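Local coordinates for protein cystalysin (Treponema denticola, PDB 1C7N) that belongs to the class I and II aminotransferase family of PLP-dependent enzymes and binds pyridoxal-5'-phosphate, at residues Q25-V38 with F345-G357. Sequence-based numbering, arbitrary orientation.
Sequences QNPEVGNEVVPLSV and FMIHKAQIFFDEG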
loop_
_atom_site.group_PDB
_atom_site.type_symbol
_atom_site.label_atom_id
_atom_site.label_comp_id
_atom_site.label_asym_id
_atom_site.label_seq_id
_atom_site.Cartn_x
_atom_site.Cartn_y
_atom_site.Cartn_z
ATOM N N GLN A 25 -6.817 6.537 25.305
ATOM C CA GLN A 25 -6.336 6.008 26.572
ATOM C C GLN A 25 -6.675 6.921 27.743
ATOM O O GLN A 25 -6.966 6.450 28.841
ATOM C CB GLN A 25 -4.823 5.791 26.511
ATOM C CG GLN A 25 -4.423 4.512 25.808
ATOM C CD GLN A 25 -2.929 4.408 25.601
ATOM O OE1 GLN A 25 -2.414 3.345 25.265
ATOM N NE2 GLN A 25 -2.227 5.514 25.789
ATOM N N ASN A 26 -6.638 8.225 27.506
ATOM C CA ASN A 26 -6.933 9.186 28.557
ATOM C C ASN A 26 -7.689 10.379 27.983
ATOM O O ASN A 26 -7.083 11.377 27.594
ATOM C CB ASN A 26 -5.631 9.663 29.207
ATOM C CG ASN A 26 -5.871 10.543 30.417
ATOM O OD1 ASN A 26 -6.952 11.108 30.582
ATOM N ND2 ASN A 26 -4.856 10.674 31.267
ATOM N N PRO A 27 -9.028 10.285 27.915
ATOM C CA PRO A 27 -9.864 11.366 27.384
ATOM C C PRO A 27 -9.666 12.699 28.111
ATOM O O PRO A 27 -9.979 13.760 27.570
ATOM C CB PRO A 27 -11.279 10.820 27.557
ATOM C CG PRO A 27 -11.089 9.349 27.393
ATOM C CD PRO A 27 -9.844 9.093 28.209
ATOM N N GLU A 28 -9.139 12.638 29.331
ATOM C CA GLU A 28 -8.912 13.838 30.132
ATOM C C GLU A 28 -7.534 14.464 29.936
ATOM O O GLU A 28 -7.208 15.457 30.586
ATOM C CB GLU A 28 -9.102 13.524 31.620
ATOM C CG GLU A 28 -10.550 13.434 32.093
ATOM C CD GLU A 28 -11.397 12.512 31.245
ATOM O OE1 GLU A 28 -11.947 12.978 30.224
ATOM O OE2 GLU A 28 -11.508 11.317 31.592
ATOM N N VAL A 29 -6.727 13.894 29.046
ATOM C CA VAL A 29 -5.384 14.413 28.803
ATOM C C VAL A 29 -5.402 15.909 28.485
ATOM O O VAL A 29 -6.245 16.383 27.719
ATOM C CB VAL A 29 -4.694 13.649 27.645
ATOM C CG1 VAL A 29 -5.426 13.895 26.338
ATOM C CG2 VAL A 29 -3.248 14.074 27.532
ATOM N N GLY A 30 -4.473 16.649 29.080
ATOM C CA GLY A 30 -4.406 18.083 28.846
ATOM C C GLY A 30 -4.101 18.435 27.401
ATOM O O GLY A 30 -3.556 17.615 26.659
ATOM N N ASN A 31 -4.444 19.656 26.997
ATOM C CA ASN A 31 -4.203 20.103 25.624
ATOM C C ASN A 31 -2.721 20.359 25.334
ATOM O O ASN A 31 -2.304 20.393 24.177
ATOM C CB ASN A 31 -5.001 21.378 25.333
ATOM C CG ASN A 31 -6.491 21.208 25.576
ATOM O OD1 ASN A 31 -6.927 20.980 26.707
ATOM N ND2 ASN A 31 -7.282 21.320 24.513
ATOM N N GLU A 32 -1.930 20.536 26.385
ATOM C CA GLU A 32 -0.504 20.802 26.236
ATOM C C GLU A 32 0.324 19.523 26.105
ATOM O O GLU A 32 1.516 19.571 25.785
ATOM C CB GLU A 32 0.006 21.604 27.437
ATOM C CG GLU A 32 0.328 20.755 28.679
ATOM C CD GLU A 32 -0.902 20.290 29.450
ATOM O OE1 GLU A 32 -2.019 20.312 28.892
ATOM O OE2 GLU A 32 -0.739 19.886 30.624
ATOM N N VAL A 33 -0.311 18.381 26.349
ATOM C CA VAL A 33 0.371 17.093 26.288
ATOM C C VAL A 33 0.679 16.588 24.882
ATOM O O VAL A 33 -0.136 16.714 23.969
ATOM C CB VAL A 33 -0.446 16.012 27.035
ATOM C CG1 VAL A 33 0.256 14.652 26.942
ATOM C CG2 VAL A 33 -0.616 16.420 28.492
ATOM N N VAL A 34 1.871 16.018 24.725
ATOM C CA VAL A 34 2.324 15.445 23.458
ATOM C C VAL A 34 2.743 14.001 23.745
ATOM O O VAL A 34 3.560 13.751 24.637
ATOM C CB VAL A 34 3.557 16.191 22.889
ATOM C CG1 VAL A 34 4.125 15.422 21.708
ATOM C CG2 VAL A 34 3.181 17.606 22.469
ATOM N N PRO A 35 2.196 13.032 22.993
ATOM C CA PRO A 35 2.548 11.625 23.208
ATOM C C PRO A 35 3.984 11.319 22.767
ATOM O O PRO A 35 4.464 11.870 21.774
ATOM C CB PRO A 35 1.497 10.886 22.384
ATOM C CG PRO A 35 1.272 11.821 21.221
ATOM C CD PRO A 35 1.226 13.179 21.889
ATOM N N LEU A 36 4.672 10.456 23.515
ATOM C CA LEU A 36 6.055 10.087 23.193
ATOM C C LEU A 36 6.104 8.571 23.039
ATOM O O LEU A 36 7.039 7.907 23.497
ATOM C CB LEU A 36 6.997 10.537 24.319
ATOM C CG LEU A 36 6.919 12.015 24.733
ATOM C CD1 LEU A 36 7.803 12.267 25.958
ATOM C CD2 LEU A 36 7.346 12.906 23.562
ATOM N N SER A 37 5.089 8.040 22.364
ATOM C CA SER A 37 4.931 6.606 22.163
ATOM C C SER A 37 5.323 6.063 20.782
ATOM O O SER A 37 6.485 5.752 20.531
ATOM C CB SER A 37 3.473 6.240 22.448
ATOM O OG SER A 37 2.617 7.054 21.652
ATOM N N VAL A 38 4.322 5.935 19.911
ATOM C CA VAL A 38 4.496 5.418 18.550
ATOM C C VAL A 38 5.657 6.079 17.820
ATOM O O VAL A 38 5.843 7.291 17.888
ATOM C CB VAL A 38 3.204 5.602 17.728
ATOM C CG1 VAL A 38 3.431 5.191 16.286
ATOM C CG2 VAL A 38 2.088 4.767 18.346
ATOM N N PHE A 345 -0.116 4.550 35.931
ATOM C CA PHE A 345 0.504 5.739 36.503
ATOM C C PHE A 345 0.971 6.724 35.439
ATOM O O PHE A 345 0.701 7.918 35.530
ATOM C CB PHE A 345 1.700 5.339 37.371
ATOM C CG PHE A 345 2.456 6.505 37.939
ATOM C CD1 PHE A 345 1.948 7.221 39.016
ATOM C CD2 PHE A 345 3.677 6.892 37.388
ATOM C CE1 PHE A 345 2.642 8.306 39.538
ATOM C CE2 PHE A 345 4.380 7.977 37.904
ATOM C CZ PHE A 345 3.859 8.686 38.981
ATOM N N MET A 346 1.686 6.226 34.441
ATOM C CA MET A 346 2.197 7.096 33.389
ATOM C C MET A 346 1.081 7.816 32.644
ATOM O O MET A 346 1.148 9.028 32.431
ATOM C CB MET A 346 3.044 6.294 32.397
ATOM C CG MET A 346 4.298 5.672 32.998
ATOM S SD MET A 346 5.362 6.874 33.821
ATOM C CE MET A 346 6.437 5.778 34.739
ATOM N N ILE A 347 0.053 7.071 32.260
ATOM C CA ILE A 347 -1.070 7.633 31.521
ATOM C C ILE A 347 -1.952 8.599 32.305
ATOM O O ILE A 347 -2.301 9.662 31.804
ATOM C CB ILE A 347 -1.988 6.522 30.974
ATOM C CG1 ILE A 347 -1.246 5.699 29.918
ATOM C CG2 ILE A 347 -3.259 7.130 30.384
ATOM C CD1 ILE A 347 -2.059 4.533 29.381
ATOM N N HIS A 348 -2.310 8.233 33.533
ATOM C CA HIS A 348 -3.207 9.069 34.317
ATOM C C HIS A 348 -2.607 10.004 35.355
ATOM O O HIS A 348 -3.219 11.018 35.688
ATOM C CB HIS A 348 -4.279 8.197 34.976
ATOM C CG HIS A 348 -5.137 7.454 33.996
ATOM N ND1 HIS A 348 -4.825 6.193 33.536
ATOM C CD2 HIS A 348 -6.277 7.813 33.360
ATOM C CE1 HIS A 348 -5.734 5.807 32.660
ATOM N NE2 HIS A 348 -6.627 6.772 32.534
ATOM N N LYS A 349 -1.430 9.680 35.878
ATOM C CA LYS A 349 -0.815 10.551 36.871
ATOM C C LYS A 349 0.198 11.495 36.241
ATOM O O LYS A 349 0.210 12.683 36.547
ATOM C CB LYS A 349 -0.137 9.730 37.973
ATOM C CG LYS A 349 -1.099 8.916 38.818
ATOM C CD LYS A 349 -2.141 9.804 39.485
ATOM C CE LYS A 349 -3.139 8.979 40.286
ATOM N NZ LYS A 349 -4.211 9.823 40.893
ATOM N N ALA A 350 1.037 10.967 35.358
ATOM C CA ALA A 350 2.063 11.771 34.699
ATOM C C ALA A 350 1.638 12.274 33.322
ATOM O O ALA A 350 2.245 13.193 32.778
ATOM C CB ALA A 350 3.344 10.961 34.569
ATOM N N GLN A 351 0.595 11.669 32.767
ATOM C CA GLN A 351 0.121 12.029 31.436
ATOM C C GLN A 351 1.293 12.041 30.471
ATOM O O GLN A 351 1.443 12.938 29.634
ATOM C CB GLN A 351 -0.584 13.384 31.451
ATOM C CG GLN A 351 -2.030 13.281 31.889
ATOM C CD GLN A 351 -2.759 14.598 31.821
ATOM O OE1 GLN A 351 -2.802 15.247 30.773
ATOM N NE2 GLN A 351 -3.350 15.001 32.937
ATOM N N ILE A 352 2.140 11.033 30.625
ATOM C CA ILE A 352 3.295 10.864 29.763
ATOM C C ILE A 352 2.999 9.540 29.064
ATOM O O ILE A 352 2.790 8.507 29.711
ATOM C CB ILE A 352 4.607 10.827 30.592
ATOM C CG1 ILE A 352 5.811 10.956 29.658
ATOM C CG2 ILE A 352 4.686 9.546 31.418
ATOM C CD1 ILE A 352 7.098 11.331 30.376
ATOM N N PHE A 353 2.934 9.579 27.740
ATOM C CA PHE A 353 2.603 8.384 26.984
ATOM C C PHE A 353 3.780 7.734 26.289
ATOM O O PHE A 353 4.171 8.127 25.194
ATOM C CB PHE A 353 1.497 8.712 25.981
ATOM C CG PHE A 353 0.250 9.223 26.630
ATOM C CD1 PHE A 353 0.192 10.521 27.126
ATOM C CD2 PHE A 353 -0.848 8.387 26.807
ATOM C CE1 PHE A 353 -0.941 10.980 27.795
ATOM C CE2 PHE A 353 -1.979 8.831 27.472
ATOM C CZ PHE A 353 -2.030 10.128 27.968
ATOM N N PHE A 354 4.348 6.740 26.958
ATOM C CA PHE A 354 5.486 6.001 26.433
ATOM C C PHE A 354 4.935 4.798 25.695
ATOM O O PHE A 354 3.724 4.624 25.558
ATOM C CB PHE A 354 6.360 5.448 27.569
ATOM C CG PHE A 354 7.008 6.493 28.442
ATOM C CD1 PHE A 354 7.773 7.514 27.891
ATOM C CD2 PHE A 354 6.931 6.387 29.832
ATOM C CE1 PHE A 354 8.462 8.413 28.707
ATOM C CE2 PHE A 354 7.619 7.280 30.660
ATOM C CZ PHE A 354 8.386 8.293 30.097
ATOM N N ASP A 355 5.841 3.978 25.192
ATOM C CA ASP A 355 5.437 2.731 24.590
ATOM C C ASP A 355 5.868 1.839 25.748
ATOM O O ASP A 355 7.061 1.606 25.955
ATOM C CB ASP A 355 6.217 2.452 23.311
ATOM C CG ASP A 355 5.321 2.468 22.083
ATOM O OD1 ASP A 355 4.409 3.322 22.036
ATOM O OD2 ASP A 355 5.520 1.637 21.169
ATOM N N GLU A 356 4.896 1.400 26.544
ATOM C CA GLU A 356 5.179 0.582 27.719
ATOM C C GLU A 356 6.100 -0.576 27.383
ATOM O O GLU A 356 5.862 -1.324 26.436
ATOM C CB GLU A 356 3.875 0.085 28.352
ATOM C CG GLU A 356 2.923 1.217 28.751
ATOM C CD GLU A 356 3.446 2.079 29.895
ATOM O OE1 GLU A 356 3.179 3.297 29.891
ATOM O OE2 GLU A 356 4.110 1.547 30.806
ATOM N N GLY A 357 7.160 -0.713 28.176
ATOM C CA GLY A 357 8.146 -1.752 27.948
ATOM C C GLY A 357 7.638 -3.160 27.735
ATOM O O GLY A 357 8.154 -3.875 26.873
HETATM O O HOH W 1 -5.074 12.354 33.901
HETATM O O HOH W 2 -2.376 17.903 31.552
HETATM O O HOH W 3 3.478 12.179 26.914
#
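Gly30 N gives its hydrogen to Gln351 OE1 over 2.8 Å, in a nearly straight bond (N-H...O 172°). Gln351 CG stands beside its own backbone N (chi1 -83°) and the chain runs extended from there, which carries the amide across to the junction of two type I turns, Asn26-Val29 and Gly30-Val33. A water bound to the same OE1 links it to Glu32 OE2. On the helix side, Asn26 ND2 donates to Ile347 O at 2.8 Å; the Ile347 oxygen lies close to the plane of the Asn26 amide, but the nitrogen sits above the carbonyl plane, 41° out of it. A second water joins ND2 to His348 O, so the amide nitrogen holds one carbonyl near the end of helix 339-350 directly and the next through water. Further along, Leu36 N binds Phe353 O at 2.9 Å, and a third water ties Val34 O to Phe353 N.

In this PLP-dependent aminotransferase-type fold, the contact joins the end of helix 17-25 and the loop after it to the end of helix 339-350 and the link to edge strand 355-356. Asp355 turns its carboxylate to a salt bridge with Arg369, which also binds Ser37 O.

The Phe353 ring edge meets Asn26 CB (3.8 Å from CZ) and the nearly coplanar amide of Gln25, whose NE2 lies 3.3 Å from CD2. Val29 CG2 and Val33 CG1 both approach CE1.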